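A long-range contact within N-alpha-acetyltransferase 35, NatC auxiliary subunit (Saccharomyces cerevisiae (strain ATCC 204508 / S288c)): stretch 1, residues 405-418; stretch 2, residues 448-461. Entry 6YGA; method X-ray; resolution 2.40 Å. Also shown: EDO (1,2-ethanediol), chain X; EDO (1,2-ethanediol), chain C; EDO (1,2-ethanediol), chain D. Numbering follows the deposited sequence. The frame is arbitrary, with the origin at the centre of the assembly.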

ATOM      1  N   ASN B 405       2.385   1.369   5.297  1.00 43.37           N
ATOM      2  CA  ASN B 405       1.091   0.713   5.407  1.00 42.20           C
ATOM      3  C   ASN B 405       1.279  -0.793   5.593  1.00 40.86           C
ATOM      4  O   ASN B 405       2.386  -1.330   5.490  1.00 37.92           O
ATOM      5  CB  ASN B 405       0.208   1.017   4.193  1.00 42.26           C
ATOM      6  CG  ASN B 405       0.756   0.445   2.895  1.00 43.35           C
ATOM      7  OD1 ASN B 405       0.780  -0.770   2.694  1.00 44.38           O
ATOM      8  ND2 ASN B 405       1.167   1.327   1.992  1.00 42.60           N
ATOM      9  N   THR B 406       0.166  -1.478   5.866  1.00 40.72           N
ATOM     10  CA  THR B 406       0.228  -2.872   6.297  1.00 40.75           C
ATOM     11  C   THR B 406       0.775  -3.804   5.219  1.00 39.99           C
ATOM     12  O   THR B 406       1.288  -4.878   5.553  1.00 39.66           O
ATOM     13  CB  THR B 406      -1.157  -3.343   6.757  1.00 42.04           C
ATOM     14  OG1 THR B 406      -1.039  -4.620   7.395  1.00 44.07           O
ATOM     15  CG2 THR B 406      -2.111  -3.457   5.577  1.00 42.01           C
ATOM     16  N   CYS B 407       0.693  -3.420   3.945  1.00 39.85           N
ATOM     17  CA  CYS B 407       1.282  -4.212   2.872  1.00 40.59           C
ATOM     18  C   CYS B 407       2.743  -3.847   2.629  1.00 42.81           C
ATOM     19  O   CYS B 407       3.596  -4.733   2.524  1.00 42.29           O
ATOM     20  CB  CYS B 407       0.476  -4.038   1.584  1.00 42.17           C
ATOM     21  SG  CYS B 407      -1.175  -4.756   1.649  1.00 44.91           S
ATOM     22  N   ARG B 408       3.045  -2.548   2.535  1.00 41.79           N
ATOM     23  CA  ARG B 408       4.426  -2.124   2.324  1.00 38.92           C
ATOM     24  C   ARG B 408       5.311  -2.497   3.505  1.00 38.35           C
ATOM     25  O   ARG B 408       6.522  -2.679   3.336  1.00 37.76           O
ATOM     26  CB  ARG B 408       4.487  -0.616   2.082  1.00 39.81           C
ATOM     27  CG  ARG B 408       3.847  -0.163   0.784  1.00 44.28           C
ATOM     28  CD  ARG B 408       4.694  -0.543  -0.414  1.00 43.57           C
ATOM     29  NE  ARG B 408       4.141  -0.026  -1.661  1.00 46.61           N
ATOM     30  CZ  ARG B 408       4.809   0.023  -2.808  1.00 46.03           C
ATOM     31  NH1 ARG B 408       6.062  -0.410  -2.864  1.00 46.25           N
ATOM     32  NH2 ARG B 408       4.230   0.510  -3.898  1.00 43.70           N
ATOM     33  N   TYR B 409       4.731  -2.604   4.702  1.00 37.43           N
ATOM     34  CA  TYR B 409       5.506  -3.000   5.871  1.00 36.97           C
ATOM     35  C   TYR B 409       6.182  -4.346   5.642  1.00 37.28           C
ATOM     36  O   TYR B 409       7.384  -4.499   5.879  1.00 36.62           O
ATOM     37  CB  TYR B 409       4.597  -3.037   7.102  1.00 35.00           C
ATOM     38  CG  TYR B 409       5.250  -3.545   8.369  1.00 34.78           C
ATOM     39  CD1 TYR B 409       6.271  -2.830   8.990  1.00 36.49           C
ATOM     40  CD2 TYR B 409       4.827  -4.729   8.957  1.00 33.00           C
ATOM     41  CE1 TYR B 409       6.860  -3.294  10.156  1.00 36.15           C
ATOM     42  CE2 TYR B 409       5.405  -5.199  10.118  1.00 33.16           C
ATOM     43  CZ  TYR B 409       6.418  -4.481  10.714  1.00 37.13           C
ATOM     44  OH  TYR B 409       6.987  -4.959  11.874  1.00 40.10           O
ATOM     45  N   ARG B 410       5.424  -5.331   5.155  1.00 37.07           N
ATOM     46  CA  ARG B 410       6.021  -6.635   4.885  1.00 34.87           C
ATOM     47  C   ARG B 410       6.981  -6.566   3.705  1.00 37.33           C
ATOM     48  O   ARG B 410       8.019  -7.239   3.702  1.00 38.81           O
ATOM     49  CB  ARG B 410       4.935  -7.678   4.633  1.00 30.55           C
ATOM     50  CG  ARG B 410       5.486  -9.062   4.339  1.00 31.19           C
ATOM     51  CD  ARG B 410       4.388 -10.102   4.235  1.00 34.61           C
ATOM     52  NE  ARG B 410       4.939 -11.453   4.201  1.00 37.47           N
ATOM     53  CZ  ARG B 410       5.255 -12.101   3.086  1.00 40.53           C
ATOM     54  NH1 ARG B 410       5.075 -11.523   1.903  1.00 39.71           N
ATOM     55  NH2 ARG B 410       5.753 -13.327   3.155  1.00 39.80           N
ATOM     56  N   GLN B 411       6.660  -5.749   2.697  1.00 36.14           N
ATOM     57  CA  GLN B 411       7.522  -5.653   1.524  1.00 36.76           C
ATOM     58  C   GLN B 411       8.865  -5.018   1.860  1.00 37.76           C
ATOM     59  O   GLN B 411       9.866  -5.307   1.196  1.00 37.64           O
ATOM     60  CB  GLN B 411       6.816  -4.868   0.420  1.00 37.67           C
ATOM     61  CG  GLN B 411       5.573  -5.566  -0.104  1.00 40.39           C
ATOM     62  CD  GLN B 411       4.649  -4.645  -0.877  1.00 41.55           C
ATOM     63  OE1 GLN B 411       5.087  -3.679  -1.505  1.00 41.94           O
ATOM     64  NE2 GLN B 411       3.355  -4.942  -0.832  1.00 40.39           N
ATOM     65  N   GLY B 412       8.910  -4.161   2.881  1.00 38.22           N
ATOM     66  CA  GLY B 412      10.169  -3.551   3.265  1.00 39.36           C
ATOM     67  C   GLY B 412      11.194  -4.554   3.753  1.00 43.88           C
ATOM     68  O   GLY B 412      12.401  -4.310   3.663  1.00 44.99           O
ATOM     69  N   PHE B 413      10.738  -5.697   4.267  1.00 42.86           N
ATOM     70  CA  PHE B 413      11.674  -6.688   4.781  1.00 42.39           C
ATOM     71  C   PHE B 413      12.378  -7.450   3.668  1.00 47.03           C
ATOM     72  O   PHE B 413      13.470  -7.981   3.899  1.00 47.70           O
ATOM     73  CB  PHE B 413      10.956  -7.658   5.722  1.00 38.11           C
ATOM     74  CG  PHE B 413      10.586  -7.052   7.048  1.00 35.15           C
ATOM     75  CD1 PHE B 413      11.562  -6.748   7.985  1.00 34.96           C
ATOM     76  CD2 PHE B 413       9.264  -6.788   7.357  1.00 30.59           C
ATOM     77  CE1 PHE B 413      11.220  -6.190   9.209  1.00 35.42           C
ATOM     78  CE2 PHE B 413       8.916  -6.233   8.575  1.00 33.18           C
ATOM     79  CZ  PHE B 413       9.893  -5.933   9.503  1.00 34.34           C
ATOM     80  N   ASN B 414      11.786  -7.513   2.472  1.00 50.80           N
ATOM     81  CA  ASN B 414      12.455  -8.133   1.331  1.00 56.40           C
ATOM     82  C   ASN B 414      13.833  -7.522   1.103  1.00 60.15           C
ATOM     83  O   ASN B 414      14.826  -8.237   0.924  1.00 64.14           O
ATOM     84  CB  ASN B 414      11.586  -7.989   0.080  1.00 59.12           C
ATOM     85  CG  ASN B 414      10.614  -9.135  -0.091  1.00 59.59           C
ATOM     86  OD1 ASN B 414      10.993 -10.301   0.007  1.00 58.85           O
ATOM     87  ND2 ASN B 414       9.353  -8.811  -0.352  1.00 61.75           N
ATOM     88  N   ARG B 415      13.913  -6.193   1.129  1.00 61.11           N
ATOM     89  CA  ARG B 415      15.200  -5.525   0.980  1.00 63.71           C
ATOM     90  C   ARG B 415      16.094  -5.750   2.196  1.00 62.29           C
ATOM     91  O   ARG B 415      17.300  -5.970   2.050  1.00 64.77           O
ATOM     92  CB  ARG B 415      14.978  -4.031   0.737  1.00 66.25           C
ATOM     93  CG  ARG B 415      16.186  -3.153   1.015  1.00 68.86           C
ATOM     94  CD  ARG B 415      15.885  -1.689   0.723  1.00 71.70           C
ATOM     95  NE  ARG B 415      16.985  -0.822   1.137  1.00 73.32           N
ATOM     96  CZ  ARG B 415      18.062  -0.578   0.398  1.00 74.96           C
ATOM     97  NH1 ARG B 415      18.186  -1.136  -0.798  1.00 77.26           N
ATOM     98  NH2 ARG B 415      19.016   0.220   0.855  1.00 73.68           N
ATOM     99  N   GLN B 416      15.520  -5.715   3.402  1.00 59.90           N
ATOM    100  CA  GLN B 416      16.343  -5.758   4.610  1.00 60.01           C
ATOM    101  C   GLN B 416      17.063  -7.093   4.766  1.00 54.43           C
ATOM    102  O   GLN B 416      18.237  -7.122   5.153  1.00 52.85           O
ATOM    103  CB  GLN B 416      15.489  -5.493   5.850  1.00 65.95           C
ATOM    104  CG  GLN B 416      14.957  -4.080   5.991  1.00 71.18           C
ATOM    105  CD  GLN B 416      14.206  -3.886   7.297  1.00 74.32           C
ATOM    106  OE1 GLN B 416      14.547  -4.489   8.316  1.00 74.71           O
ATOM    107  NE2 GLN B 416      13.174  -3.051   7.270  1.00 74.52           N
ATOM    108  N   LEU B 417      16.374  -8.206   4.494  1.00 50.55           N
ATOM    109  CA  LEU B 417      16.910  -9.513   4.867  1.00 48.35           C
ATOM    110  C   LEU B 417      18.246  -9.787   4.192  1.00 48.39           C
ATOM    111  O   LEU B 417      19.180 -10.288   4.830  1.00 50.51           O
ATOM    112  CB  LEU B 417      15.907 -10.615   4.532  1.00 46.03           C
ATOM    113  CG  LEU B 417      14.565 -10.581   5.265  1.00 42.22           C
ATOM    114  CD1 LEU B 417      13.816 -11.886   5.054  1.00 39.69           C
ATOM    115  CD2 LEU B 417      14.743 -10.282   6.745  1.00 42.03           C
ATOM    116  N   ILE B 418      18.364  -9.462   2.905  1.00 48.48           N
ATOM    117  CA  ILE B 418      19.623  -9.730   2.224  1.00 47.77           C
ATOM    118  C   ILE B 418      20.678  -8.689   2.593  1.00 46.54           C
ATOM    119  O   ILE B 418      21.878  -8.978   2.543  1.00 46.84           O
ATOM    120  CB  ILE B 418      19.407  -9.818   0.702  1.00 49.48           C
ATOM    121  CG1 ILE B 418      20.532 -10.630   0.059  1.00 52.26           C
ATOM    122  CG2 ILE B 418      19.326  -8.434   0.080  1.00 48.95           C
ATOM    123  CD1 ILE B 418      20.678 -12.021   0.647  1.00 52.37           C
ATOM    124  N   ILE B 448      11.643 -13.629  11.011  1.00 33.48           N
ATOM    125  CA  ILE B 448      10.461 -14.143  11.693  1.00 33.19           C
ATOM    126  C   ILE B 448       9.281 -13.199  11.498  1.00 35.16           C
ATOM    127  O   ILE B 448       8.169 -13.627  11.166  1.00 36.61           O
ATOM    128  CB  ILE B 448      10.770 -14.370  13.183  1.00 30.57           C
ATOM    129  CG1 ILE B 448      11.755 -15.533  13.351  1.00 27.04           C
ATOM    130  CG2 ILE B 448       9.493 -14.595  13.971  1.00 28.08           C
ATOM    131  CD1 ILE B 448      12.364 -15.628  14.735  1.00 26.89           C
ATOM    132  N   GLU B 449       9.509 -11.897  11.697  1.00 35.95           N
ATOM    133  CA  GLU B 449       8.441 -10.917  11.530  1.00 33.81           C
ATOM    134  C   GLU B 449       7.925 -10.902  10.097  1.00 36.29           C
ATOM    135  O   GLU B 449       6.713 -10.811   9.864  1.00 38.45           O
ATOM    136  CB  GLU B 449       8.941  -9.531  11.941  1.00 35.40           C
ATOM    137  CG  GLU B 449       7.941  -8.403  11.725  1.00 42.70           C
ATOM    138  CD  GLU B 449       6.865  -8.354  12.793  1.00 47.71           C
ATOM    139  OE1 GLU B 449       6.959  -9.116  13.779  1.00 53.43           O
ATOM    140  OE2 GLU B 449       5.927  -7.547  12.650  1.00 50.27           O
ATOM    141  N   PHE B 450       8.831 -11.000   9.122  1.00 35.96           N
ATOM    142  CA  PHE B 450       8.426 -11.032   7.720  1.00 34.23           C
ATOM    143  C   PHE B 450       7.553 -12.245   7.418  1.00 36.67           C
ATOM    144  O   PHE B 450       6.583 -12.146   6.657  1.00 37.09           O
ATOM    145  CB  PHE B 450       9.669 -11.024   6.829  1.00 34.15           C
ATOM    146  CG  PHE B 450       9.386 -11.292   5.378  1.00 34.18           C
ATOM    147  CD1 PHE B 450       8.855 -10.303   4.567  1.00 34.47           C
ATOM    148  CD2 PHE B 450       9.676 -12.526   4.820  1.00 32.99           C
ATOM    149  CE1 PHE B 450       8.606 -10.545   3.228  1.00 36.73           C
ATOM    150  CE2 PHE B 450       9.428 -12.776   3.487  1.00 36.48           C
ATOM    151  CZ  PHE B 450       8.893 -11.785   2.688  1.00 38.14           C
ATOM    152  N   SER B 451       7.875 -13.397   8.011  1.00 35.61           N
ATOM    153  CA  SER B 451       7.133 -14.618   7.706  1.00 35.78           C
ATOM    154  C   SER B 451       5.749 -14.601   8.343  1.00 35.25           C
ATOM    155  O   SER B 451       4.749 -14.911   7.685  1.00 32.97           O
ATOM    156  CB  SER B 451       7.917 -15.842   8.176  1.00 37.19           C
ATOM    157  OG  SER B 451       9.187 -15.918   7.553  1.00 40.20           O
ATOM    158  N   LEU B 452       5.672 -14.261   9.634  1.00 35.37           N
ATOM    159  CA  LEU B 452       4.381 -14.243  10.314  1.00 36.13           C
ATOM    160  C   LEU B 452       3.468 -13.165   9.748  1.00 37.78           C
ATOM    161  O   LEU B 452       2.243 -13.325   9.752  1.00 38.55           O
ATOM    162  CB  LEU B 452       4.578 -14.040  11.818  1.00 38.25           C
ATOM    163  CG  LEU B 452       5.336 -15.133  12.582  1.00 39.20           C
ATOM    164  CD1 LEU B 452       5.522 -14.748  14.044  1.00 37.56           C
ATOM    165  CD2 LEU B 452       4.625 -16.475  12.468  1.00 38.24           C
ATOM    166  N   LYS B 453       4.040 -12.067   9.249  1.00 36.53           N
ATOM    167  CA  LYS B 453       3.220 -10.998   8.694  1.00 35.79           C
ATOM    168  C   LYS B 453       2.418 -11.478   7.489  1.00 36.34           C
ATOM    169  O   LYS B 453       1.347 -10.930   7.198  1.00 36.20           O
ATOM    170  CB  LYS B 453       4.111  -9.805   8.329  1.00 35.70           C
ATOM    171  CG  LYS B 453       3.378  -8.639   7.700  1.00 37.61           C
ATOM    172  CD  LYS B 453       2.493  -7.925   8.692  1.00 37.85           C
ATOM    173  CE  LYS B 453       1.662  -6.872   7.987  1.00 38.09           C
ATOM    174  NZ  LYS B 453       0.772  -6.153   8.933  1.00 39.98           N
ATOM    175  N   GLY B 454       2.909 -12.509   6.793  1.00 34.64           N
ATOM    176  CA  GLY B 454       2.175 -13.064   5.666  1.00 35.60           C
ATOM    177  C   GLY B 454       0.818 -13.628   6.042  1.00 36.99           C
ATOM    178  O   GLY B 454      -0.116 -13.601   5.234  1.00 36.91           O
ATOM    179  N   PHE B 455       0.682 -14.140   7.268  1.00 37.47           N
ATOM    180  CA  PHE B 455      -0.614 -14.644   7.713  1.00 42.05           C
ATOM    181  C   PHE B 455      -1.604 -13.508   7.932  1.00 42.75           C
ATOM    182  O   PHE B 455      -2.805 -13.671   7.688  1.00 42.61           O
ATOM    183  CB  PHE B 455      -0.460 -15.468   8.992  1.00 28.08           C
ATOM    184  CG  PHE B 455       0.112 -16.836   8.765  1.00 32.78           C
ATOM    185  CD1 PHE B 455      -0.660 -17.840   8.202  1.00 33.48           C
ATOM    186  CD2 PHE B 455       1.418 -17.122   9.124  1.00 30.32           C
ATOM    187  CE1 PHE B 455      -0.136 -19.101   7.996  1.00 31.12           C
ATOM    188  CE2 PHE B 455       1.945 -18.379   8.920  1.00 28.86           C
ATOM    189  CZ  PHE B 455       1.168 -19.370   8.353  1.00 30.02           C
ATOM    190  N   ASP B 456      -1.121 -12.352   8.397  1.00 41.12           N
ATOM    191  CA  ASP B 456      -2.010 -11.214   8.603  1.00 41.29           C
ATOM    192  C   ASP B 456      -2.547 -10.689   7.280  1.00 39.19           C
ATOM    193  O   ASP B 456      -3.679 -10.197   7.220  1.00 41.03           O
ATOM    194  CB  ASP B 456      -1.275 -10.109   9.366  1.00 44.79           C
ATOM    195  CG  ASP B 456      -2.156  -8.906   9.657  1.00 51.46           C
ATOM    196  OD1 ASP B 456      -3.168  -9.058  10.375  1.00 55.70           O
ATOM    197  OD2 ASP B 456      -1.825  -7.800   9.183  1.00 53.20           O
ATOM    198  N   LEU B 457      -1.763 -10.804   6.214  1.00 38.17           N
ATOM    199  CA  LEU B 457      -2.156 -10.352   4.889  1.00 38.25           C
ATOM    200  C   LEU B 457      -2.810 -11.450   4.060  1.00 41.03           C
ATOM    201  O   LEU B 457      -3.181 -11.194   2.910  1.00 40.87           O
ATOM    202  CB  LEU B 457      -0.935  -9.795   4.148  1.00 34.84           C
ATOM    203  CG  LEU B 457      -0.186  -8.659   4.854  1.00 33.54           C
ATOM    204  CD1 LEU B 457       1.121  -8.359   4.150  1.00 32.74           C
ATOM    205  CD2 LEU B 457      -1.042  -7.399   4.942  1.00 35.70           C
ATOM    206  N   ASP B 458      -2.962 -12.656   4.618  1.00 40.04           N
ATOM    207  CA  ASP B 458      -3.579 -13.784   3.917  1.00 43.75           C
ATOM    208  C   ASP B 458      -2.796 -14.146   2.658  1.00 39.55           C
ATOM    209  O   ASP B 458      -3.369 -14.537   1.639  1.00 41.83           O
ATOM    210  CB  ASP B 458      -5.049 -13.502   3.586  1.00 50.77           C
ATOM    211  CG  ASP B 458      -5.940 -13.555   4.812  1.00 58.79           C
ATOM    212  OD1 ASP B 458      -5.914 -14.586   5.515  1.00 63.96           O
ATOM    213  OD2 ASP B 458      -6.652 -12.567   5.086  1.00 61.02           O
ATOM    214  N   ILE B 459      -1.473 -14.004   2.730  1.00 36.57           N
ATOM    215  CA  ILE B 459      -0.614 -14.404   1.622  1.00 37.63           C
ATOM    216  C   ILE B 459      -0.610 -15.919   1.472  1.00 35.55           C
ATOM    217  O   ILE B 459      -0.626 -16.446   0.354  1.00 37.07           O
ATOM    218  CB  ILE B 459       0.805 -13.849   1.835  1.00 42.88           C
ATOM    219  CG1 ILE B 459       0.796 -12.319   1.779  1.00 45.75           C
ATOM    220  CG2 ILE B 459       1.765 -14.418   0.806  1.00 45.26           C
ATOM    221  CD1 ILE B 459       0.302 -11.763   0.461  1.00 47.64           C
ATOM    222  N   TYR B 460      -0.613 -16.644   2.587  1.00 32.95           N
ATOM    223  CA  TYR B 460      -0.450 -18.090   2.566  1.00 32.37           C
ATOM    224  C   TYR B 460      -1.799 -18.791   2.477  1.00 32.83           C
ATOM    225  O   TYR B 460      -2.749 -18.438   3.182  1.00 31.48           O
ATOM    226  CB  TYR B 460       0.289 -18.564   3.819  1.00 30.45           C
ATOM    227  CG  TYR B 460       1.522 -17.757   4.156  1.00 32.91           C
ATOM    228  CD1 TYR B 460       2.456 -17.429   3.178  1.00 35.77           C
ATOM    229  CD2 TYR B 460       1.748 -17.316   5.455  1.00 34.07           C
ATOM    230  CE1 TYR B 460       3.583 -16.687   3.487  1.00 36.82           C
ATOM    231  CE2 TYR B 460       2.867 -16.576   5.774  1.00 33.87           C
ATOM    232  CZ  TYR B 460       3.782 -16.263   4.788  1.00 36.21           C
ATOM    233  OH  TYR B 460       4.895 -15.526   5.114  1.00 34.90           O
ATOM    234  N   LYS B 461      -1.872 -19.797   1.617  1.00 34.16           N
ATOM    235  CA  LYS B 461      -3.071 -20.610   1.536  1.00 37.57           C
ATOM    236  C   LYS B 461      -3.064 -21.654   2.649  1.00 38.55           C
ATOM    237  O   LYS B 461      -2.012 -21.959   3.217  1.00 37.41           O
ATOM    238  CB  LYS B 461      -3.168 -21.274   0.166  1.00 41.03           C
ATOM    239  CG  LYS B 461      -3.521 -20.306  -0.957  1.00 43.76           C
ATOM    240  CD  LYS B 461      -3.650 -21.025  -2.291  1.00 49.08           C
ATOM    241  CE  LYS B 461      -4.792 -22.029  -2.272  1.00 51.94           C
ATOM    242  NZ  LYS B 461      -6.094 -21.382  -1.946  1.00 53.30           N
TER
HETATM  243  C1  EDO X 813       8.956  -1.355  -0.357  1.00 70.66           C
HETATM  244  O1  EDO X 813       8.283  -1.863  -1.516  1.00 71.92           O
HETATM  245  C2  EDO X 813       7.977  -1.288   0.809  1.00 68.67           C
HETATM  246  O2  EDO X 813       8.624  -0.756   1.972  1.00 67.32           O
HETATM  247  C1  EDO C 823       7.242 -15.107  -0.128  1.00 68.72           C
HETATM  248  O1  EDO C 823       6.351 -15.658   0.846  1.00 66.40           O
HETATM  249  C2  EDO C 823       6.975 -13.615  -0.300  1.00 70.16           C
HETATM  250  O2  EDO C 823       5.664 -13.411  -0.837  1.00 70.04           O
HETATM  251  C1  EDO D 818      10.166 -12.429  -3.714  1.00 65.68           C
HETATM  252  O1  EDO D 818       9.567 -12.087  -2.459  1.00 67.63           O
HETATM  253  C2  EDO D 818      11.313 -13.412  -3.515  1.00 65.43           C
HETATM  254  O2  EDO D 818      12.341 -12.810  -2.720  1.00 66.77           O
HETATM  255  O   HOH W   1      -3.444  -6.215   7.694  1.00 47.98           O

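The two stretches pack as helices that run nearly antiparallel, their N-to-C directions 149° apart and their axes approaching to 9.3 Å, so that a walk forward along the first helix is a walk backward along the second.

Asn405 does not touch the second stretch but starts the helix that does. It occupies the N-cap position, where its OD1 accepts from Cys407 N and from Arg408 N, both at 2.9 Å. Asparagine suits this place because its short side chain can fold back onto amides that have no preceding helical turn to bond to.

Thr406 opens the contact with a polar cluster. Lys453 NZ donates to Thr406 OG1 at 2.8 Å, and the same NZ forms a salt bridge with Asp456 OD2 at 3.1 Å, one turn further along its own helix. A water closes the arrangement, lying 2.9 Å from Thr406 OG1 and donating to Asp456 OD2 at 2.7 Å. The long lysine chain can thus lie along the contact while its charge is met at the tip. Threonine suits the place through its hydroxyl, which accepts from Lys453 NZ. Leu457 packs against the same turn, its CD2 3.5 Å from Thr406 O. Cys407 points its CA-to-CB bond away, yet its SG still reaches to 4.2 Å from Leu457 CD2, a modest apolar touch.

Tyr409 points toward the second helix, and its length carries the hydroxyl to Glu449, where Tyr409 OH donates to Glu449 OE2 at 2.9 Å. Nearer the backbone, Lys453 CE packs at the edge of the ring, 3.9 Å from Tyr409 CD2, so one tyrosine combines a polar tip with a hydrocarbon contact.

Arg410 is the centre of the contact, with more of its area covered than any other residue. Its first three chi angles are all t, and this extended chain crosses the second helix. Its CB lies 3.6 Å from Lys453 CG and its CD 3.7 Å from Leu457 CD1. Beyond them, NE donates to the backbone Phe450 O at 3.0 Å, and NH2 makes a weak bond to Tyr460 OH at 3.1 Å; that hydroxyl in turn donates to Ser451 O at 2.6 Å. The Arg410 guanidinium lies flat on the Phe450 ring, the two planes at 16° and their centres 4.0 Å apart, a stack with cation-pi character. Arginine suits such a buried site because its planar group can donate at its rim while offering a face to an aromatic ring. Gly454 leaves room nearby: a CB there would clash with Tyr460 CZ.

Further along, Phe450 sits as a knob among Arg410, Phe413, Asn414 and Leu417. Phe413 points toward the second helix, its CB 3.6 Å from Phe450 CD1 and its CZ 3.9 Å from Glu449 CG; a large apolar side chain suits this place because its base can meet the Phe450 ring while its tip reaches the aliphatic part of Glu449. Exposed Asn414 starts out sideways, but its end comes nearer, bringing OD1 to 3.7 Å from Phe450 CZ; a polar residue is at home on this solvent-facing margin. Leu417 completes the hole with a branched aliphatic side chain, its CD1 4.2 Å from Phe450 CD2.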